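Long-range contacts in bifunctional cytochrome P450/NADPH--P450 reductase (Deinococcus aerius, PDB 7F3H), which probably hydroxylates organic substrates at a heme iron, with electrons from NADPH passed by its fused reductase part: residues T66-F71 with F398-R403; N334-A339 with Q356-I361. All coordinates share one frame; numbering follows the deposited sequence.

Contact 1 (T66-F71 with F398-R403); sequences TDERRF and FGNGMR. With HEM (protoporphyrin IX containing Fe), chain E.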
# COMPACT_ATOMS: atom_id res chain seq x y z
N THR A 66 12.61 14.99 -2.26
CA THR A 66 11.20 15.27 -2.01
C THR A 66 10.78 16.64 -2.51
O THR A 66 9.58 16.92 -2.61
CB THR A 66 10.92 15.13 -0.49
OG1 THR A 66 10.98 13.75 -0.06
CG2 THR A 66 9.71 15.92 0.06
N ASP A 67 11.73 17.49 -2.91
CA ASP A 67 11.43 18.81 -3.43
C ASP A 67 10.91 18.65 -4.86
O ASP A 67 11.68 18.38 -5.79
CB ASP A 67 12.70 19.66 -3.35
CG ASP A 67 12.48 21.11 -3.70
OD1 ASP A 67 11.38 21.50 -4.16
OD2 ASP A 67 13.46 21.88 -3.52
N GLU A 68 9.60 18.84 -5.05
CA GLU A 68 9.01 18.60 -6.35
C GLU A 68 9.45 19.63 -7.39
O GLU A 68 9.12 19.48 -8.56
CB GLU A 68 7.48 18.56 -6.25
CG GLU A 68 6.95 17.22 -5.72
CD GLU A 68 5.42 17.09 -5.71
OE1 GLU A 68 4.73 17.91 -5.08
OE2 GLU A 68 4.91 16.12 -6.31
N ARG A 69 10.19 20.67 -6.99
CA ARG A 69 10.83 21.53 -7.98
C ARG A 69 12.06 20.88 -8.62
O ARG A 69 12.46 21.27 -9.71
CB ARG A 69 11.20 22.88 -7.35
CG ARG A 69 9.97 23.62 -6.78
CD ARG A 69 10.33 24.73 -5.77
NE ARG A 69 11.11 24.19 -4.67
CZ ARG A 69 11.83 24.91 -3.80
NH1 ARG A 69 11.86 26.24 -3.87
NH2 ARG A 69 12.52 24.28 -2.85
N ARG A 70 12.62 19.85 -7.98
CA ARG A 70 13.89 19.23 -8.37
C ARG A 70 13.75 17.78 -8.81
O ARG A 70 14.47 17.33 -9.71
CB ARG A 70 14.88 19.32 -7.21
CG ARG A 70 15.03 20.74 -6.73
CD ARG A 70 15.86 20.83 -5.46
NE ARG A 70 17.24 20.39 -5.69
CZ ARG A 70 18.12 20.15 -4.72
NH1 ARG A 70 17.77 20.33 -3.45
NH2 ARG A 70 19.33 19.72 -5.04
N PHE A 71 12.86 17.02 -8.18
CA PHE A 71 12.63 15.65 -8.56
C PHE A 71 11.13 15.41 -8.57
O PHE A 71 10.40 16.00 -7.78
CB PHE A 71 13.32 14.69 -7.62
CG PHE A 71 14.77 15.01 -7.38
CD1 PHE A 71 15.14 15.97 -6.44
CD2 PHE A 71 15.76 14.34 -8.08
CE1 PHE A 71 16.47 16.27 -6.21
CE2 PHE A 71 17.10 14.63 -7.85
CZ PHE A 71 17.46 15.59 -6.90
N PHE A 398 3.11 6.98 2.76
CA PHE A 398 2.06 7.34 1.82
C PHE A 398 2.60 8.28 0.74
O PHE A 398 1.92 9.20 0.31
CB PHE A 398 0.85 7.93 2.56
CG PHE A 398 0.15 6.92 3.46
CD1 PHE A 398 -0.64 5.90 2.92
CD2 PHE A 398 0.32 6.95 4.84
CE1 PHE A 398 -1.29 4.97 3.73
CE2 PHE A 398 -0.31 6.02 5.68
CZ PHE A 398 -1.12 5.03 5.12
N GLY A 399 3.87 8.07 0.33
CA GLY A 399 4.43 8.84 -0.77
C GLY A 399 4.70 10.29 -0.41
O GLY A 399 4.83 10.67 0.76
N ASN A 400 4.79 11.11 -1.45
CA ASN A 400 5.29 12.47 -1.31
C ASN A 400 4.56 13.45 -2.23
O ASN A 400 4.25 13.12 -3.38
CB ASN A 400 6.78 12.52 -1.62
CG ASN A 400 7.36 13.89 -1.37
OD1 ASN A 400 7.42 14.30 -0.23
ND2 ASN A 400 7.78 14.60 -2.43
N GLY A 401 4.31 14.65 -1.70
CA GLY A 401 3.89 15.80 -2.48
C GLY A 401 2.55 15.57 -3.13
O GLY A 401 1.69 14.86 -2.59
N MET A 402 2.38 16.18 -4.31
CA MET A 402 1.16 16.02 -5.09
C MET A 402 0.90 14.56 -5.44
O MET A 402 -0.26 14.15 -5.61
CB MET A 402 1.23 16.85 -6.38
CG MET A 402 1.13 18.36 -6.22
SD MET A 402 -0.28 18.88 -5.24
CE MET A 402 0.51 20.05 -4.15
N ARG A 403 1.96 13.76 -5.58
CA ARG A 403 1.88 12.34 -5.90
C ARG A 403 1.78 11.46 -4.64
O ARG A 403 2.18 10.29 -4.66
CB ARG A 403 3.07 11.95 -6.77
CG ARG A 403 3.09 12.78 -8.05
CD ARG A 403 1.71 12.79 -8.75
NE ARG A 403 1.30 11.46 -9.20
CZ ARG A 403 1.45 10.98 -10.44
NH1 ARG A 403 1.98 11.72 -11.40
NH2 ARG A 403 1.04 9.77 -10.73
CHA HEM E . -0.31 6.46 -4.21
CHB HEM E . -4.88 4.83 -3.83
CHC HEM E . -3.66 2.46 0.26
CHD HEM E . 0.95 3.85 -0.30
C1A HEM E . -1.65 6.23 -4.45
C2A HEM E . -2.38 6.71 -5.60
C3A HEM E . -3.66 6.30 -5.50
C4A HEM E . -3.75 5.47 -4.30
CMA HEM E . -4.80 6.59 -6.50
CAA HEM E . -1.79 7.63 -6.68
CBA HEM E . -2.09 9.07 -6.26
CGA HEM E . -1.62 10.09 -7.30
O1A HEM E . -2.44 11.00 -7.61
O2A HEM E . -0.51 9.98 -7.92
C1B HEM E . -4.97 4.08 -2.67
C2B HEM E . -6.18 3.47 -2.13
C3B HEM E . -5.84 2.86 -0.98
C4B HEM E . -4.41 3.01 -0.80
CMB HEM E . -7.58 3.60 -2.77
CAB HEM E . -6.67 1.99 -0.02
CBB HEM E . -7.92 1.59 -0.24
C1C HEM E . -2.30 2.61 0.47
C2C HEM E . -1.52 2.11 1.60
C3C HEM E . -0.25 2.51 1.38
C4C HEM E . -0.20 3.28 0.18
CMC HEM E . -2.07 1.25 2.78
CAC HEM E . 1.02 2.32 2.19
CBC HEM E . 1.04 1.68 3.35
C1D HEM E . 1.01 4.67 -1.41
C2D HEM E . 2.23 5.27 -1.96
C3D HEM E . 1.85 5.99 -3.02
C4D HEM E . 0.42 5.86 -3.21
CMD HEM E . 3.67 5.14 -1.41
CAD HEM E . 2.81 6.78 -3.89
CBD HEM E . 3.27 5.77 -4.91
CGD HEM E . 4.34 6.33 -5.79
O1D HEM E . 4.51 5.72 -6.87
O2D HEM E . 5.00 7.36 -5.42
NA HEM E . -2.51 5.46 -3.70
NB HEM E . -3.92 3.80 -1.83
NC HEM E . -1.45 3.31 -0.38
ND HEM E . -0.06 5.06 -2.19
FE HEM E . -1.96 4.52 -1.97
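Glu-68 reaches across to the backbone of Met-402, and alongside it the amide of Asn-400 returns to the carbonyl of Thr-66. The glutamate chain runs extended beyond CG, with CD anti to CA (chi2 -175°), long enough to bring the carboxylate to a backbone N-H. Glu-68 OE1 accepts from Met-402 N at 3.0 Å in a nearly straight bond (170°), met on the syn side but out of the carboxylate plane. OE2 receives only a weak share of the same N-H, and Met-402 CB lies 3.8 Å from Glu-68 OE2. Gly-401 CA lies 3.5 Å from Glu-68 OE1; the missing CB leaves the space that the carboxylate takes, because a CB there would run into OE1. Separately, the positive phi of Gly-401 favours glycine.

Segment 398-403 belongs to the cysteine loop of cytochromes P450, the FxxGxRxC signature, here running from Phe-398 to Cys-405, the position of the proximal thiolate in this family. In the same loop the end of Arg-403 leads away from Glu-68, and Arg-403 NE gives HEM O2A a hydrogen bond of 2.7 Å, which would also suit opposite charges on the arginine and the propionate.

In Asn-400 the bond from CA to CB heads toward segment 66-71, and CG is anti to the backbone N (chi1 -175°). Thr-66 turns OG1 back to Val-62 O. Asn-400 ND2 bonds Thr-66 O at 2.9 Å, within the carbonyl plane and on a lone pair, while OD1 takes Lys-396 NZ.

Contact 2 (N334-A339 with Q356-I361); sequences NYAVTA and QVALLI. With HEM (protoporphyrin IX containing Fe), chain E.
Asn-334 meets Leu-359 through its backbone, a CA-H...O contact of 3.5 Å from Asn-334 CA to Leu-359 O. Next, Tyr-335 accepts from Leu-359 N with its carbonyl. Its CG sits between the backbone N and the carbonyl carbon (chi1 64°). Leu-359 CD1 is 3.5 Å from Tyr-335 CE1 and Ile-361 CD1 3.8 Å from Tyr-335 CE2, the side chains crossing obliquely. Tyrosine suits the place because its OH also bonds Lys-396 O.

Strand 336-339 then pairs antiparallel with strand 356-359 in the main beta sheet of the P450 fold. Ala-336 and Ala-358 form a non-hydrogen-bonded pair, their small side chains letting the CA atoms come within 4.0 Å. Val-337 and Val-357 are the hydrogen-bonded pair; Val-357 N points at Val-337 O at 2.8 Å, and Val-337 N returns the bond. Both valines touch Leu-65 of helix 59-65. Thr-338 shares the face of the alanines, with Thr-338 OG1 4.0 Å from Gln-356 CG.

The three cross-strand bonds, with those to neighbouring strands, pair these peptide groups. The Tyr-335 ring joins apolar Leu-359 and Ile-361 to the heme methyl (Tyr-335 CE2 to HEM CMD 3.7 Å), while Tyr-335 CD1 comes within 3.6 Å of the propionate oxygen HEM O2D.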
# COMPACT_ATOMS: atom_id res chain seq x y z
N ASN A 334 9.94 1.15 -2.04
CA ASN A 334 11.09 1.58 -2.83
C ASN A 334 10.67 2.42 -4.03
O ASN A 334 11.27 2.33 -5.11
CB ASN A 334 11.95 0.39 -3.30
CG ASN A 334 13.42 0.72 -3.33
OD1 ASN A 334 13.88 1.69 -2.69
ND2 ASN A 334 14.18 -0.07 -4.06
N TYR A 335 9.63 3.23 -3.86
CA TYR A 335 9.19 4.13 -4.93
C TYR A 335 10.22 5.22 -5.15
O TYR A 335 10.97 5.60 -4.24
CB TYR A 335 7.82 4.70 -4.60
CG TYR A 335 7.72 5.60 -3.37
CD1 TYR A 335 7.95 6.95 -3.46
CD2 TYR A 335 7.37 5.08 -2.12
CE1 TYR A 335 7.83 7.78 -2.35
CE2 TYR A 335 7.23 5.90 -0.99
CZ TYR A 335 7.48 7.26 -1.12
OH TYR A 335 7.37 8.13 -0.04
N ALA A 336 10.25 5.73 -6.39
CA ALA A 336 11.37 6.53 -6.87
C ALA A 336 10.92 7.84 -7.49
O ALA A 336 9.80 7.95 -8.02
CB ALA A 336 12.20 5.77 -7.92
N VAL A 337 11.83 8.81 -7.44
CA VAL A 337 11.68 10.11 -8.09
C VAL A 337 12.69 10.23 -9.22
O VAL A 337 13.74 9.59 -9.23
CB VAL A 337 11.84 11.29 -7.09
CG1 VAL A 337 10.68 11.32 -6.14
CG2 VAL A 337 13.17 11.20 -6.33
N THR A 338 12.38 11.12 -10.16
CA THR A 338 13.23 11.38 -11.31
C THR A 338 13.70 12.83 -11.31
O THR A 338 12.92 13.76 -11.04
CB THR A 338 12.49 11.07 -12.59
OG1 THR A 338 11.83 9.80 -12.46
CG2 THR A 338 13.48 11.03 -13.75
N ALA A 339 14.99 13.00 -11.60
CA ALA A 339 15.60 14.32 -11.65
C ALA A 339 15.08 15.09 -12.85
O ALA A 339 15.22 14.63 -13.99
CB ALA A 339 17.13 14.18 -11.71
N GLN A 356 16.75 8.19 -12.17
CA GLN A 356 15.87 7.81 -11.06
C GLN A 356 16.66 7.68 -9.76
O GLN A 356 17.77 7.13 -9.74
CB GLN A 356 15.20 6.47 -11.33
CG GLN A 356 14.01 6.50 -12.25
CD GLN A 356 13.35 5.15 -12.35
OE1 GLN A 356 12.69 4.69 -11.42
NE2 GLN A 356 13.55 4.47 -13.47
N VAL A 357 16.08 8.14 -8.66
CA VAL A 357 16.59 7.86 -7.31
C VAL A 357 15.48 7.21 -6.51
O VAL A 357 14.38 7.78 -6.39
CB VAL A 357 17.09 9.13 -6.61
CG1 VAL A 357 17.64 8.76 -5.22
CG2 VAL A 357 18.13 9.81 -7.46
N ALA A 358 15.71 5.97 -6.08
CA ALA A 358 14.75 5.27 -5.24
C ALA A 358 14.88 5.73 -3.79
O ALA A 358 15.99 5.83 -3.25
CB ALA A 358 14.95 3.76 -5.37
N LEU A 359 13.74 6.01 -3.15
CA LEU A 359 13.72 6.22 -1.70
C LEU A 359 13.71 4.86 -1.00
O LEU A 359 12.72 4.12 -1.06
CB LEU A 359 12.51 7.05 -1.27
CG LEU A 359 12.14 8.31 -2.04
CD1 LEU A 359 10.97 8.97 -1.38
CD2 LEU A 359 13.30 9.26 -2.06
N LEU A 360 14.78 4.56 -0.26
CA LEU A 360 14.88 3.26 0.42
C LEU A 360 14.15 3.34 1.76
O LEU A 360 14.74 3.48 2.84
CB LEU A 360 16.35 2.86 0.55
CG LEU A 360 16.65 1.47 1.09
CD1 LEU A 360 16.00 0.36 0.23
CD2 LEU A 360 18.16 1.30 1.21
N ILE A 361 12.81 3.19 1.67
CA ILE A 361 11.93 3.48 2.81
C ILE A 361 12.32 2.73 4.08
O ILE A 361 12.36 3.35 5.15
CB ILE A 361 10.47 3.24 2.41
CG1 ILE A 361 10.01 4.11 1.24
CG2 ILE A 361 9.53 3.45 3.60
CD1 ILE A 361 10.00 5.66 1.53
CHA HEM E . -0.31 6.46 -4.21
CHB HEM E . -4.88 4.83 -3.83
CHC HEM E . -3.66 2.46 0.26
CHD HEM E . 0.95 3.85 -0.30
C1A HEM E . -1.65 6.23 -4.45
C2A HEM E . -2.38 6.71 -5.60
C3A HEM E . -3.66 6.30 -5.50
C4A HEM E . -3.75 5.47 -4.30
CMA HEM E . -4.80 6.59 -6.50
CAA HEM E . -1.79 7.63 -6.68
CBA HEM E . -2.09 9.07 -6.26
CGA HEM E . -1.62 10.09 -7.30
O1A HEM E . -2.44 11.00 -7.61
O2A HEM E . -0.51 9.98 -7.92
C1B HEM E . -4.97 4.08 -2.67
C2B HEM E . -6.18 3.47 -2.13
C3B HEM E . -5.84 2.86 -0.98
C4B HEM E . -4.41 3.01 -0.80
CMB HEM E . -7.58 3.60 -2.77
CAB HEM E . -6.67 1.99 -0.02
CBB HEM E . -7.92 1.59 -0.24
C1C HEM E . -2.30 2.61 0.47
C2C HEM E . -1.52 2.11 1.60
C3C HEM E . -0.25 2.51 1.38
C4C HEM E . -0.20 3.28 0.18
CMC HEM E . -2.07 1.25 2.78
CAC HEM E . 1.02 2.32 2.19
CBC HEM E . 1.04 1.68 3.35
C1D HEM E . 1.01 4.67 -1.41
C2D HEM E . 2.23 5.27 -1.96
C3D HEM E . 1.85 5.99 -3.02
C4D HEM E . 0.42 5.86 -3.21
CMD HEM E . 3.67 5.14 -1.41
CAD HEM E . 2.81 6.78 -3.89
CBD HEM E . 3.27 5.77 -4.91
CGD HEM E . 4.34 6.33 -5.79
O1D HEM E . 4.51 5.72 -6.87
O2D HEM E . 5.00 7.36 -5.42
NA HEM E . -2.51 5.46 -3.70
NB HEM E . -3.92 3.80 -1.83
NC HEM E . -1.45 3.31 -0.38
ND HEM E . -0.06 5.06 -2.19
FE HEM E . -1.96 4.52 -1.97

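How the contacts relate
Contact 1 and contact 2 lie with their centres about 10 Å apart on the same side of the chain's centre, and both reach the heme. Along the chain, contact 2 (334-339 with 356-361) is nested inside the long loop closed by contact 1 (66-71 with 398-403). Strand 71-72, begun by Phe-71, forms the sheet edge beside strand 336-339; Phe-71 CB packs 3.7 Å from Val-337 CG2. Gly-399 CA packs 3.1 Å from Tyr-335 OH, and Lys-396 serves both contacts, through NZ to Asn-400 and O to Tyr-335. The sheet and the cysteine loop are therefore joined next to the cofactor, the first contact at the surface and the second buried.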